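Long-range contacts in endoglucanase A (Clostridium longisporum, PDB 6Q1I), which hydrolyses internal beta-1,4-glucosidic linkages in cellulose, lichenan and barley beta-glucan, and also attacks xylan, through a family 5 glycoside hydrolase domain: residues V18-V23 with G68-R73; V204-Y209 with K227-S232; T216-F221 with D267-T272; F221-D226 with K276-V281; N251-S256 with A297-Y302. All coordinates share one frame; numbering follows the deposited sequence.

Contact 1 of 5, residues V18-V23 with G68-R73; sequences VQEMGV and GFKTIR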
# COMPACT_ATOMS: atom_id res chain seq x y z
N VAL A 18 -5.34 -1.59 13.74
CA VAL A 18 -3.97 -1.96 13.36
C VAL A 18 -3.49 -3.16 14.16
O VAL A 18 -2.70 -3.98 13.66
CB VAL A 18 -3.06 -0.72 13.51
CG1 VAL A 18 -1.61 -1.08 13.40
CG2 VAL A 18 -3.39 0.31 12.45
N GLN A 19 -3.97 -3.33 15.40
CA GLN A 19 -3.56 -4.46 16.21
C GLN A 19 -3.93 -5.80 15.59
O GLN A 19 -3.28 -6.81 15.88
CB GLN A 19 -4.18 -4.37 17.61
CG GLN A 19 -3.63 -3.23 18.45
CD GLN A 19 -4.15 -3.24 19.86
OE1 GLN A 19 -5.27 -2.80 20.12
NE2 GLN A 19 -3.36 -3.74 20.78
N GLU A 20 -4.94 -5.82 14.71
CA GLU A 20 -5.51 -7.05 14.19
C GLU A 20 -5.14 -7.34 12.74
O GLU A 20 -5.50 -8.41 12.24
CB GLU A 20 -7.04 -7.00 14.29
CG GLU A 20 -7.57 -6.79 15.68
CD GLU A 20 -7.14 -7.87 16.62
OE1 GLU A 20 -7.00 -9.03 16.16
OE2 GLU A 20 -6.92 -7.57 17.81
N MET A 21 -4.45 -6.43 12.05
CA MET A 21 -4.29 -6.55 10.60
C MET A 21 -3.28 -7.61 10.16
O MET A 21 -3.31 -8.04 9.00
CB MET A 21 -3.93 -5.18 10.02
CG MET A 21 -5.08 -4.19 10.03
SD MET A 21 -4.58 -2.51 9.59
CE MET A 21 -4.04 -2.72 7.89
N GLY A 22 -2.40 -8.05 11.05
CA GLY A 22 -1.56 -9.20 10.76
C GLY A 22 -0.61 -8.95 9.61
O GLY A 22 -0.11 -7.84 9.41
N VAL A 23 -0.30 -10.03 8.90
CA VAL A 23 0.46 -9.95 7.65
C VAL A 23 -0.53 -9.89 6.49
O VAL A 23 -1.58 -10.55 6.50
CB VAL A 23 1.49 -11.09 7.52
CG1 VAL A 23 0.82 -12.48 7.46
CG2 VAL A 23 2.36 -10.88 6.31
N GLY A 68 -3.63 -17.59 5.43
CA GLY A 68 -3.44 -16.98 6.73
C GLY A 68 -3.16 -15.49 6.71
O GLY A 68 -2.97 -14.91 7.79
N PHE A 69 -3.12 -14.84 5.55
CA PHE A 69 -3.06 -13.39 5.51
C PHE A 69 -4.37 -12.82 6.06
O PHE A 69 -5.44 -13.36 5.80
CB PHE A 69 -2.86 -12.92 4.07
CG PHE A 69 -1.54 -13.34 3.46
CD1 PHE A 69 -1.44 -14.49 2.70
CD2 PHE A 69 -0.41 -12.57 3.64
CE1 PHE A 69 -0.24 -14.87 2.15
CE2 PHE A 69 0.80 -12.95 3.08
CZ PHE A 69 0.88 -14.11 2.34
N LYS A 70 -4.28 -11.70 6.79
CA LYS A 70 -5.46 -11.09 7.38
C LYS A 70 -5.89 -9.80 6.71
O LYS A 70 -6.99 -9.31 6.99
CB LYS A 70 -5.26 -10.86 8.88
CG LYS A 70 -5.35 -12.16 9.70
CD LYS A 70 -5.26 -11.90 11.19
CE LYS A 70 -6.53 -11.26 11.74
NZ LYS A 70 -6.44 -11.00 13.21
N THR A 71 -5.04 -9.24 5.85
CA THR A 71 -5.30 -7.98 5.16
C THR A 71 -4.95 -8.13 3.69
O THR A 71 -3.94 -8.75 3.35
CB THR A 71 -4.41 -6.87 5.77
OG1 THR A 71 -4.78 -6.66 7.13
CG2 THR A 71 -4.55 -5.55 5.03
N ILE A 72 -5.77 -7.54 2.82
CA ILE A 72 -5.41 -7.34 1.42
C ILE A 72 -5.45 -5.84 1.12
O ILE A 72 -6.43 -5.16 1.45
CB ILE A 72 -6.29 -8.15 0.45
CG1 ILE A 72 -5.95 -9.64 0.59
CG2 ILE A 72 -6.10 -7.67 -0.98
CD1 ILE A 72 -6.68 -10.54 -0.38
N ARG A 73 -4.38 -5.34 0.52
CA ARG A 73 -4.36 -3.99 -0.04
C ARG A 73 -4.71 -4.08 -1.52
O ARG A 73 -4.17 -4.94 -2.23
CB ARG A 73 -3.00 -3.34 0.19
CG ARG A 73 -2.85 -1.91 -0.33
CD ARG A 73 -1.67 -1.26 0.32
NE ARG A 73 -1.25 0.07 -0.12
CZ ARG A 73 -0.30 0.33 -1.01
NH1 ARG A 73 0.25 -0.65 -1.73
NH2 ARG A 73 0.10 1.58 -1.21
O HOH W 1 -2.01 -12.58 9.32
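Lys70, just ahead of the second barrel strand, carries the link between 68-73 and 18-23, where the chain leaves helix 14-20 and enters the first strand. Its CB sits 3.4 Å from Met21 O, on the side where Gly22, with positive phi, has only hydrogen atoms to offer. CG leaves anti to the carbonyl carbon, and the chain stays extended until it bends at chi3 (73°). Lys70 CD lies 3.7 Å from Glu20 O, and the bend brings CE still closer before NZ ends 2.9 Å from Glu20 O in a weak hydrogen bond. The ammonium group also forms a loose salt bridge, Lys70 NZ to Glu20 OE1 at 3.6 Å; the two side chains run alongside each other.

Backbone atoms and a hydroxyl carry most of the rest. Lys70 N donates to Val23 O at 2.9 Å, nearly along the C=O axis, and a water bridges Val23 N to Gly68 O. Thr71 OG1 gives its proton to Met21 O at 2.7 Å, in the carbonyl plane on a lone pair. Val23 CG1 lies 4.0 Å from Phe69 CD2, while helix 343-356 packs against both residues.

Three carbonyls of 18-23, those of Glu20, Met21 and Val23, each take a hydrogen bond from 68-73, the first weak. The two acceptors beside Lys70 NZ would favour its charged form, and the buried Thr71 hydroxyl is satisfied as donor.

Contact 2 of 5, residues V204-Y209 with K227-S232; sequences VMMPTY and KNVIAS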
# COMPACT_ATOMS: atom_id res chain seq x y z
N VAL A 204 -8.07 5.91 8.35
CA VAL A 204 -7.50 6.46 7.13
C VAL A 204 -5.98 6.46 7.25
O VAL A 204 -5.42 7.14 8.12
CB VAL A 204 -8.03 7.88 6.83
CG1 VAL A 204 -7.35 8.43 5.57
CG2 VAL A 204 -9.54 7.87 6.66
N MET A 205 -5.33 5.69 6.39
CA MET A 205 -3.88 5.71 6.21
C MET A 205 -3.48 6.87 5.30
O MET A 205 -4.19 7.22 4.36
CB MET A 205 -3.43 4.41 5.56
CG MET A 205 -3.48 3.21 6.48
SD MET A 205 -3.23 1.60 5.69
CE MET A 205 -1.66 1.86 4.90
N MET A 206 -2.31 7.45 5.59
CA MET A 206 -1.76 8.49 4.73
C MET A 206 -0.25 8.42 4.79
O MET A 206 0.31 8.16 5.87
CB MET A 206 -2.23 9.89 5.12
CG MET A 206 -2.04 10.26 6.57
SD MET A 206 -2.85 11.80 7.02
CE MET A 206 -4.48 11.50 6.49
N PRO A 207 0.44 8.60 3.66
CA PRO A 207 1.88 8.36 3.62
C PRO A 207 2.73 9.58 3.92
O PRO A 207 2.31 10.74 3.80
CB PRO A 207 2.10 7.95 2.16
CG PRO A 207 1.08 8.76 1.41
CD PRO A 207 -0.13 8.78 2.31
N THR A 208 3.97 9.29 4.31
CA THR A 208 5.05 10.25 4.19
C THR A 208 5.34 10.52 2.71
O THR A 208 4.83 9.84 1.82
CB THR A 208 6.31 9.66 4.81
OG1 THR A 208 6.58 8.44 4.13
CG2 THR A 208 6.14 9.39 6.30
N TYR A 209 6.18 11.52 2.45
CA TYR A 209 6.67 11.74 1.10
C TYR A 209 7.30 10.45 0.58
O TYR A 209 8.15 9.84 1.24
CB TYR A 209 7.70 12.89 1.11
CG TYR A 209 8.34 13.20 -0.22
CD1 TYR A 209 7.93 14.29 -0.99
CD2 TYR A 209 9.39 12.42 -0.70
CE1 TYR A 209 8.54 14.57 -2.21
CE2 TYR A 209 10.00 12.70 -1.92
CZ TYR A 209 9.57 13.78 -2.66
OH TYR A 209 10.17 14.07 -3.87
N LYS A 227 -8.87 11.75 14.96
CA LYS A 227 -8.53 10.72 15.93
C LYS A 227 -8.25 9.35 15.32
O LYS A 227 -7.85 8.45 16.07
CB LYS A 227 -9.65 10.57 16.97
CG LYS A 227 -9.95 11.85 17.76
CD LYS A 227 -8.68 12.56 18.23
CE LYS A 227 -8.98 13.62 19.29
NZ LYS A 227 -10.14 14.49 18.94
N ASN A 228 -8.43 9.16 14.01
CA ASN A 228 -8.34 7.83 13.39
C ASN A 228 -7.47 7.82 12.14
O ASN A 228 -7.83 7.27 11.10
CB ASN A 228 -9.73 7.28 13.13
CG ASN A 228 -10.45 6.99 14.40
OD1 ASN A 228 -10.01 6.15 15.19
ND2 ASN A 228 -11.51 7.75 14.67
N VAL A 229 -6.28 8.38 12.27
CA VAL A 229 -5.26 8.40 11.23
C VAL A 229 -4.22 7.32 11.51
O VAL A 229 -3.87 7.04 12.66
CB VAL A 229 -4.59 9.79 11.16
CG1 VAL A 229 -3.34 9.76 10.27
CG2 VAL A 229 -5.60 10.82 10.67
N ILE A 230 -3.71 6.72 10.43
CA ILE A 230 -2.62 5.76 10.46
C ILE A 230 -1.54 6.27 9.50
O ILE A 230 -1.85 6.68 8.38
CB ILE A 230 -3.11 4.38 9.98
CG1 ILE A 230 -4.27 3.85 10.83
CG2 ILE A 230 -1.95 3.37 9.94
CD1 ILE A 230 -5.00 2.65 10.20
N ALA A 231 -0.28 6.23 9.93
CA ALA A 231 0.81 6.54 9.01
C ALA A 231 1.10 5.35 8.10
O ALA A 231 1.10 4.20 8.55
CB ALA A 231 2.07 6.88 9.81
N SER A 232 1.40 5.63 6.83
CA SER A 232 1.77 4.63 5.84
C SER A 232 3.23 4.83 5.42
O SER A 232 3.60 5.91 4.96
CB SER A 232 0.88 4.76 4.60
OG SER A 232 1.35 3.92 3.55
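Strands 204-208 and 229-234 are neighbours in the closed eight-stranded parallel barrel of this TIM-barrel enzyme, joined by a beta-alpha-beta crossover through helix 215-219. Ser232, Met205 and Met206 lose the most surface here. The backbone of Ser232 is gripped at both ends: its N donates to Met206 O at 2.9 Å, from well above the carbonyl plane, and its O receives a weak, 3.5 Å bond from Thr208 N. The same alternation runs back along the pair, with Met206 N to Ile230 O nearly along the C=O axis and Ile230 N to Val204 O again out of plane.

Met205, Ile230, Pro207 and Ser232 share one face. Met205 CG crosses obliquely over Ile230 CB at 3.7 Å; the thioether then bends at chi3 (56°), bringing CE to 3.9 Å from Ser232 CB. The side chain therefore reaches from Ile230 to Ser232, the next residue on that face. Pro207 and Ser232 have side chains about 7 Å from those of Gln160 and Gln284, respectively, which occupy the positions of the probable proton donor and nucleophile and are altered residues in this structure.

On the other face, which helix 175-194 packs against, Met206 has CG in the crowded position between backbone N and carbonyl carbon (chi1 52°). That torsion turns it across Val229 at roughly a right angle, with Met206 SD 3.9 Å from Val229 CG1.

Contact 3 of 5, residues T216-F221 with D267-T272; sequences TTMNDF and DSYLNT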
# COMPACT_ATOMS: atom_id res chain seq x y z
N THR A 216 14.09 11.91 7.52
CA THR A 216 13.62 13.21 7.04
C THR A 216 12.14 13.18 6.70
O THR A 216 11.38 14.09 7.07
CB THR A 216 14.44 13.65 5.83
OG1 THR A 216 15.80 13.88 6.23
CG2 THR A 216 13.89 14.93 5.24
N THR A 217 11.70 12.13 6.00
CA THR A 217 10.30 12.08 5.57
C THR A 217 9.37 11.71 6.73
O THR A 217 8.29 12.29 6.84
CB THR A 217 10.15 11.13 4.39
OG1 THR A 217 10.70 9.86 4.72
CG2 THR A 217 10.88 11.69 3.16
N MET A 218 9.79 10.79 7.60
CA MET A 218 8.99 10.51 8.79
C MET A 218 8.86 11.75 9.66
O MET A 218 7.77 12.06 10.16
CB MET A 218 9.63 9.41 9.63
CG MET A 218 9.45 8.02 9.15
SD MET A 218 9.68 6.90 10.57
CE MET A 218 11.40 7.17 10.95
N ASN A 219 9.97 12.43 9.92
CA ASN A 219 9.93 13.53 10.86
C ASN A 219 8.98 14.62 10.40
O ASN A 219 8.31 15.24 11.24
CB ASN A 219 11.32 14.10 11.11
CG ASN A 219 12.19 13.17 11.94
OD1 ASN A 219 11.69 12.24 12.58
ND2 ASN A 219 13.48 13.44 11.96
N ASP A 220 8.87 14.85 9.09
CA ASP A 220 8.01 15.91 8.58
C ASP A 220 6.56 15.48 8.40
O ASP A 220 5.73 16.30 8.02
CB ASP A 220 8.56 16.48 7.26
CG ASP A 220 9.53 17.63 7.46
OD1 ASP A 220 9.70 18.09 8.61
OD2 ASP A 220 10.11 18.09 6.46
N PHE A 221 6.23 14.23 8.71
CA PHE A 221 4.85 13.77 8.63
C PHE A 221 3.99 14.54 9.62
O PHE A 221 4.30 14.61 10.81
CB PHE A 221 4.80 12.28 8.96
CG PHE A 221 3.43 11.65 8.87
CD1 PHE A 221 2.94 11.21 7.66
CD2 PHE A 221 2.65 11.48 10.00
CE1 PHE A 221 1.69 10.62 7.57
CE2 PHE A 221 1.41 10.88 9.91
CZ PHE A 221 0.93 10.45 8.71
N ASP A 267 11.97 -0.24 14.92
CA ASP A 267 11.84 0.60 16.11
C ASP A 267 11.62 2.06 15.72
O ASP A 267 10.80 2.76 16.33
CB ASP A 267 13.10 0.51 16.98
CG ASP A 267 13.20 -0.76 17.81
OD1 ASP A 267 12.21 -1.52 17.91
OD2 ASP A 267 14.29 -0.98 18.37
N SER A 268 12.36 2.55 14.72
CA SER A 268 12.21 3.94 14.32
C SER A 268 10.81 4.23 13.80
O SER A 268 10.24 5.30 14.07
CB SER A 268 13.29 4.35 13.31
OG SER A 268 12.96 3.94 11.98
N TYR A 269 10.20 3.28 13.08
CA TYR A 269 8.83 3.47 12.61
C TYR A 269 7.86 3.49 13.79
O TYR A 269 7.05 4.41 13.93
CB TYR A 269 8.44 2.37 11.63
CG TYR A 269 9.31 2.25 10.39
CD1 TYR A 269 10.09 3.31 9.93
CD2 TYR A 269 9.36 1.06 9.68
CE1 TYR A 269 10.89 3.19 8.81
CE2 TYR A 269 10.14 0.93 8.54
CZ TYR A 269 10.91 1.99 8.11
OH TYR A 269 11.70 1.87 6.99
N LEU A 270 7.93 2.47 14.64
CA LEU A 270 7.03 2.40 15.79
C LEU A 270 7.14 3.66 16.62
O LEU A 270 6.13 4.34 16.91
CB LEU A 270 7.40 1.19 16.65
CG LEU A 270 6.70 1.11 18.01
CD1 LEU A 270 5.20 0.97 17.82
CD2 LEU A 270 7.26 -0.03 18.83
N ASN A 271 8.36 4.00 17.01
CA ASN A 271 8.55 5.02 18.03
C ASN A 271 8.34 6.42 17.47
O ASN A 271 7.80 7.29 18.17
CB ASN A 271 9.93 4.87 18.68
CG ASN A 271 10.11 3.53 19.40
OD1 ASN A 271 9.15 2.83 19.69
ND2 ASN A 271 11.35 3.17 19.67
N THR A 272 8.73 6.66 16.22
CA THR A 272 8.52 7.99 15.66
C THR A 272 7.03 8.27 15.51
O THR A 272 6.54 9.33 15.91
CB THR A 272 9.22 8.14 14.30
OG1 THR A 272 10.63 7.96 14.45
CG2 THR A 272 8.96 9.53 13.74
O HOH W 2 12.71 9.56 13.60
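In the outer layer of the TIM barrel, the short helix 215-219 after the fifth strand meets the long helix 256-275 after the sixth, and Met218 makes most of the junction. Its CG lies anti to the carbonyl carbon, and the chain runs nearly straight through chi2 before bending at chi3 (-65°). The sulfur has Tyr269 as its nearest partner: Met218 SD approaches the edge of that ring, 3.7 Å from Tyr269 CD1, with its direction from the centroid 77° off the ring normal. The methyl goes on to two hydroxyls: Met218 CE is 3.7 Å from Thr272 OG1 and equally far from Ser268 OG, whose own polar partner is Glu265 O.

Thr272 is held by its own helix. Its OG1 donates to Ser268 O at 2.7 Å, in the carbonyl plane on a lone pair, and Thr272 N shares that acceptor. With its proton spent there, Thr272 OG1 accepts a hydrogen from a water, which gives its other hydrogen to Asn219 OD1. No direct hydrogen bond joins the segments; this water bridges them at the rim of a contact made mainly by the methionine. The sulfur at the tyrosine edge makes the core of the joint a Met-aromatic contact.

Contact 4 of 5, residues F221-D226 with K276-V281; sequences FKVPDD and KGVPVV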
# COMPACT_ATOMS: atom_id res chain seq x y z
N PHE A 221 6.23 14.23 8.71
CA PHE A 221 4.85 13.77 8.63
C PHE A 221 3.99 14.54 9.62
O PHE A 221 4.30 14.61 10.81
CB PHE A 221 4.80 12.28 8.96
CG PHE A 221 3.43 11.65 8.87
CD1 PHE A 221 2.94 11.21 7.66
CD2 PHE A 221 2.65 11.48 10.00
CE1 PHE A 221 1.69 10.62 7.57
CE2 PHE A 221 1.41 10.88 9.91
CZ PHE A 221 0.93 10.45 8.71
N LYS A 222 2.88 15.10 9.14
CA LYS A 222 1.97 15.87 9.97
C LYS A 222 0.65 15.13 10.11
O LYS A 222 0.04 14.77 9.10
CB LYS A 222 1.73 17.27 9.40
CG LYS A 222 0.94 18.18 10.34
CD LYS A 222 0.85 19.60 9.81
CE LYS A 222 0.07 20.49 10.76
NZ LYS A 222 -0.22 21.84 10.19
N VAL A 223 0.22 14.93 11.35
CA VAL A 223 -1.07 14.30 11.64
C VAL A 223 -2.13 15.39 11.68
O VAL A 223 -2.02 16.31 12.51
CB VAL A 223 -1.01 13.55 12.98
CG1 VAL A 223 -2.34 12.84 13.26
CG2 VAL A 223 0.15 12.56 13.00
N PRO A 224 -3.15 15.35 10.83
CA PRO A 224 -4.27 16.29 10.96
C PRO A 224 -4.99 16.13 12.30
O PRO A 224 -4.79 15.16 13.03
CB PRO A 224 -5.20 15.91 9.80
CG PRO A 224 -4.35 15.15 8.84
CD PRO A 224 -3.33 14.44 9.68
N ASP A 225 -5.84 17.10 12.62
CA ASP A 225 -6.67 17.04 13.83
C ASP A 225 -7.80 16.05 13.57
O ASP A 225 -8.91 16.42 13.16
CB ASP A 225 -7.18 18.42 14.21
CG ASP A 225 -7.98 18.40 15.51
OD1 ASP A 225 -8.13 17.33 16.13
OD2 ASP A 225 -8.47 19.47 15.92
N ASP A 226 -7.50 14.78 13.83
CA ASP A 226 -8.39 13.67 13.54
C ASP A 226 -7.92 12.52 14.43
O ASP A 226 -6.72 12.32 14.60
CB ASP A 226 -8.27 13.26 12.07
CG ASP A 226 -9.33 12.27 11.64
OD1 ASP A 226 -10.35 12.71 11.08
OD2 ASP A 226 -9.15 11.05 11.85
N LYS A 276 4.22 10.85 17.60
CA LYS A 276 3.26 11.72 16.92
C LYS A 276 1.81 11.34 17.17
O LYS A 276 0.91 12.01 16.64
CB LYS A 276 3.53 11.68 15.41
CG LYS A 276 4.85 12.32 15.01
CD LYS A 276 5.18 12.09 13.54
CE LYS A 276 6.48 12.75 13.14
NZ LYS A 276 6.25 14.18 12.80
N GLY A 277 1.54 10.30 17.95
CA GLY A 277 0.19 9.93 18.32
C GLY A 277 -0.55 9.00 17.38
O GLY A 277 -1.77 8.86 17.52
N VAL A 278 0.14 8.35 16.44
CA VAL A 278 -0.53 7.48 15.48
C VAL A 278 0.14 6.12 15.34
O VAL A 278 1.36 5.99 15.51
CB VAL A 278 -0.66 8.13 14.08
CG1 VAL A 278 -1.53 9.37 14.15
CG2 VAL A 278 0.70 8.42 13.45
N PRO A 279 -0.63 5.09 14.98
CA PRO A 279 -0.02 3.82 14.56
C PRO A 279 0.57 3.94 13.16
O PRO A 279 0.38 4.94 12.46
CB PRO A 279 -1.19 2.84 14.58
CG PRO A 279 -2.42 3.68 14.48
CD PRO A 279 -2.09 5.09 14.87
N VAL A 280 1.28 2.89 12.76
CA VAL A 280 1.92 2.82 11.45
C VAL A 280 1.65 1.45 10.82
O VAL A 280 1.66 0.42 11.51
CB VAL A 280 3.44 3.13 11.53
CG1 VAL A 280 4.16 2.20 12.51
CG2 VAL A 280 4.08 3.09 10.15
N VAL A 281 1.40 1.46 9.52
CA VAL A 281 1.27 0.25 8.71
C VAL A 281 2.34 0.30 7.63
O VAL A 281 2.48 1.32 6.94
CB VAL A 281 -0.13 0.14 8.08
CG1 VAL A 281 -0.16 -0.90 6.96
CG2 VAL A 281 -1.19 -0.15 9.14
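The Phe221 ring presents its edge to the aliphatic part of Lys276, with Phe221 CD2 and Lys276 CD 4.4 Å apart near the ring plane. Val278 CG2 approaches the same ring obliquely at a similar distance from Phe221 CE2. Beyond the segments, Phe273 meets Phe221 edge-to-face, and Ala231, Met206 and Thr208 of two barrel strands also touch it, so the ring lies between the sheet and the outer layer.

Lys276 passes the ring with a chain extended up to CE and turns only at chi4 (-84°). The turn delivers its amine to a carbonyl oxygen: Lys276 NZ donates to Phe221 O at 2.8 Å, in the carbonyl plane. A second bond from Lys276 NZ, to Asn219 O, makes the ammonium group a tie across the end of helix 215-219.

Val223 and Val278 meet tip to tip. Val223 CG1, anti to the backbone N, stands 3.7 Å from Val278 CG1, while Val223 CG2 lies 3.8 Å from Lys276 O. Between Lys276 and Val278, Gly277 ends helix 256-275 in a Schellman motif, its positive phi reversing the chain toward strand 280-285. Two successive alpha-to-beta loops are thereby sewn together at the N-terminal ends of the strands, an arrangement proper to the TIM barrel.

Contact 5 of 5, residues N251-S256 with A297-Y302; sequences NTWGSS and AELAEY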
# COMPACT_ATOMS: atom_id res chain seq x y z
N ASN A 251 22.52 -10.78 -2.32
CA ASN A 251 21.58 -11.89 -2.48
C ASN A 251 21.51 -12.83 -1.29
O ASN A 251 20.86 -13.88 -1.39
CB ASN A 251 21.84 -12.67 -3.78
CG ASN A 251 23.17 -13.39 -3.78
OD1 ASN A 251 23.91 -13.36 -2.79
ND2 ASN A 251 23.48 -14.05 -4.88
N THR A 252 22.12 -12.48 -0.16
CA THR A 252 22.03 -13.26 1.06
C THR A 252 21.55 -12.36 2.19
O THR A 252 21.78 -11.15 2.19
CB THR A 252 23.38 -13.87 1.43
OG1 THR A 252 24.36 -12.84 1.54
CG2 THR A 252 23.83 -14.88 0.38
N TRP A 253 20.87 -12.97 3.16
CA TRP A 253 20.35 -12.26 4.32
C TRP A 253 20.26 -13.22 5.50
O TRP A 253 19.88 -14.38 5.33
CB TRP A 253 18.95 -11.69 4.04
CG TRP A 253 18.52 -10.72 5.10
CD1 TRP A 253 18.68 -9.37 5.07
CD2 TRP A 253 17.88 -11.02 6.36
NE1 TRP A 253 18.20 -8.80 6.22
CE2 TRP A 253 17.69 -9.79 7.02
CE3 TRP A 253 17.46 -12.19 6.97
CZ2 TRP A 253 17.10 -9.71 8.28
CZ3 TRP A 253 16.86 -12.11 8.22
CH2 TRP A 253 16.69 -10.88 8.86
N GLY A 254 20.59 -12.72 6.69
CA GLY A 254 20.39 -13.49 7.91
C GLY A 254 21.43 -13.36 9.01
O GLY A 254 21.34 -14.07 10.01
N SER A 255 22.41 -12.47 8.86
CA SER A 255 23.43 -12.29 9.88
C SER A 255 22.86 -11.55 11.09
O SER A 255 21.77 -10.97 11.06
CB SER A 255 24.60 -11.50 9.33
OG SER A 255 24.23 -10.15 9.08
N SER A 256 23.65 -11.55 12.17
CA SER A 256 23.30 -10.76 13.35
C SER A 256 23.15 -9.29 12.99
O SER A 256 22.23 -8.61 13.47
CB SER A 256 24.36 -10.94 14.43
OG SER A 256 24.34 -12.26 14.94
N ALA A 297 13.24 -16.25 2.36
CA ALA A 297 12.36 -16.80 3.38
C ALA A 297 12.82 -16.41 4.78
O ALA A 297 11.98 -16.13 5.64
CB ALA A 297 12.27 -18.32 3.24
N GLU A 298 14.13 -16.44 5.04
CA GLU A 298 14.63 -15.99 6.33
C GLU A 298 14.23 -14.55 6.60
O GLU A 298 13.75 -14.22 7.69
CB GLU A 298 16.15 -16.13 6.38
CG GLU A 298 16.64 -17.55 6.61
CD GLU A 298 18.09 -17.60 7.05
OE1 GLU A 298 18.84 -18.46 6.54
OE2 GLU A 298 18.48 -16.78 7.90
N LEU A 299 14.42 -13.67 5.62
CA LEU A 299 14.03 -12.28 5.78
C LEU A 299 12.53 -12.14 6.01
O LEU A 299 12.09 -11.42 6.90
CB LEU A 299 14.47 -11.47 4.56
CG LEU A 299 13.95 -10.03 4.50
CD1 LEU A 299 14.43 -9.22 5.69
CD2 LEU A 299 14.38 -9.37 3.20
N ALA A 300 11.73 -12.86 5.21
CA ALA A 300 10.28 -12.77 5.34
C ALA A 300 9.82 -13.11 6.75
O ALA A 300 9.01 -12.39 7.34
CB ALA A 300 9.61 -13.71 4.32
N GLU A 301 10.32 -14.22 7.31
CA GLU A 301 9.89 -14.61 8.64
C GLU A 301 10.34 -13.59 9.68
O GLU A 301 9.57 -13.18 10.55
CB GLU A 301 10.40 -15.99 9.03
CG GLU A 301 9.88 -16.37 10.42
CD GLU A 301 10.40 -17.69 10.96
OE1 GLU A 301 11.09 -18.42 10.22
OE2 GLU A 301 10.10 -17.98 12.13
N TYR A 302 11.61 -13.18 9.61
CA TYR A 302 12.13 -12.28 10.63
C TYR A 302 11.41 -10.94 10.56
O TYR A 302 11.04 -10.37 11.60
CB TYR A 302 13.63 -12.08 10.45
CG TYR A 302 14.24 -11.42 11.66
CD1 TYR A 302 14.73 -12.19 12.71
CD2 TYR A 302 14.28 -10.04 11.79
CE1 TYR A 302 15.26 -11.61 13.83
CE2 TYR A 302 14.82 -9.45 12.92
CZ TYR A 302 15.29 -10.24 13.93
OH TYR A 302 15.83 -9.69 15.07
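Trp253 and helix 293-309 meet with the indole laid against the helix flank. CG stands anti to the backbone N (chi1 -168°), which sends the ring from the loop toward the helix, and chi2 turns a face to Leu299. The leucine side chain crosses the indole at about a right angle. Leu299 CD1 lies over that face as a CH-pi contact, 3.8 Å from the centroid of the five-membered ring and 22° off its normal; its closest ring atom is Trp253 CE2, at 3.6 Å. The benzo part continues along the helix: Trp253 CE3 reaches the backbone at 3.6 Å from Leu299 CA.

One turn on, Trp253 CH2 meets Tyr302 CB at 3.7 Å. The six-membered ring of Trp253 and the Tyr302 ring are inclined at 51°, with centroids 5.8 Å apart, an oblique pairing. Tyr302 continues past the indole to helix 256-275, where its hydroxyl bonds to Asp263.

Glu298 reaches back along the loop backbone, its OE2, in one of two conformers, 3.8 Å from Gly254 CA. Gly254, whose backbone angles favour glycine, lies close against that carboxylate. Just beyond, Ser255 is the N-cap of helix 256-275, its OG bonded to Asp258 N. Phe241 and Pro238 add to the surroundings of the indole. The tryptophan thus anchors the loop leading into one outer helix against the next, as part of the helical layer of a TIM barrel.

How the contacts relate
All five contacts belong to one TIM barrel, at different depths. Contacts 1 and 2 join neighbouring strands or their approaches, first with second and fifth with sixth; their centres are 16 Å apart, yet they touch through Val18 and Ile230. Contacts 2, 3 and 4 form a cluster: the centres of 2 and 4 are 6 Å apart and strands 229-234 and 280-285 pair between them, while 3 and 4 share Phe221. Contact 5 stands apart in the helical layer, its centre at least 21 Å from the others. Contact 1 closes first; 2, 3 and 4 interleave, and 5 follows 2 but alternates with 3 and 4. Successive beta-alpha units are thus knitted into one barrel wall, with contact 2 nearest the probable catalytic positions.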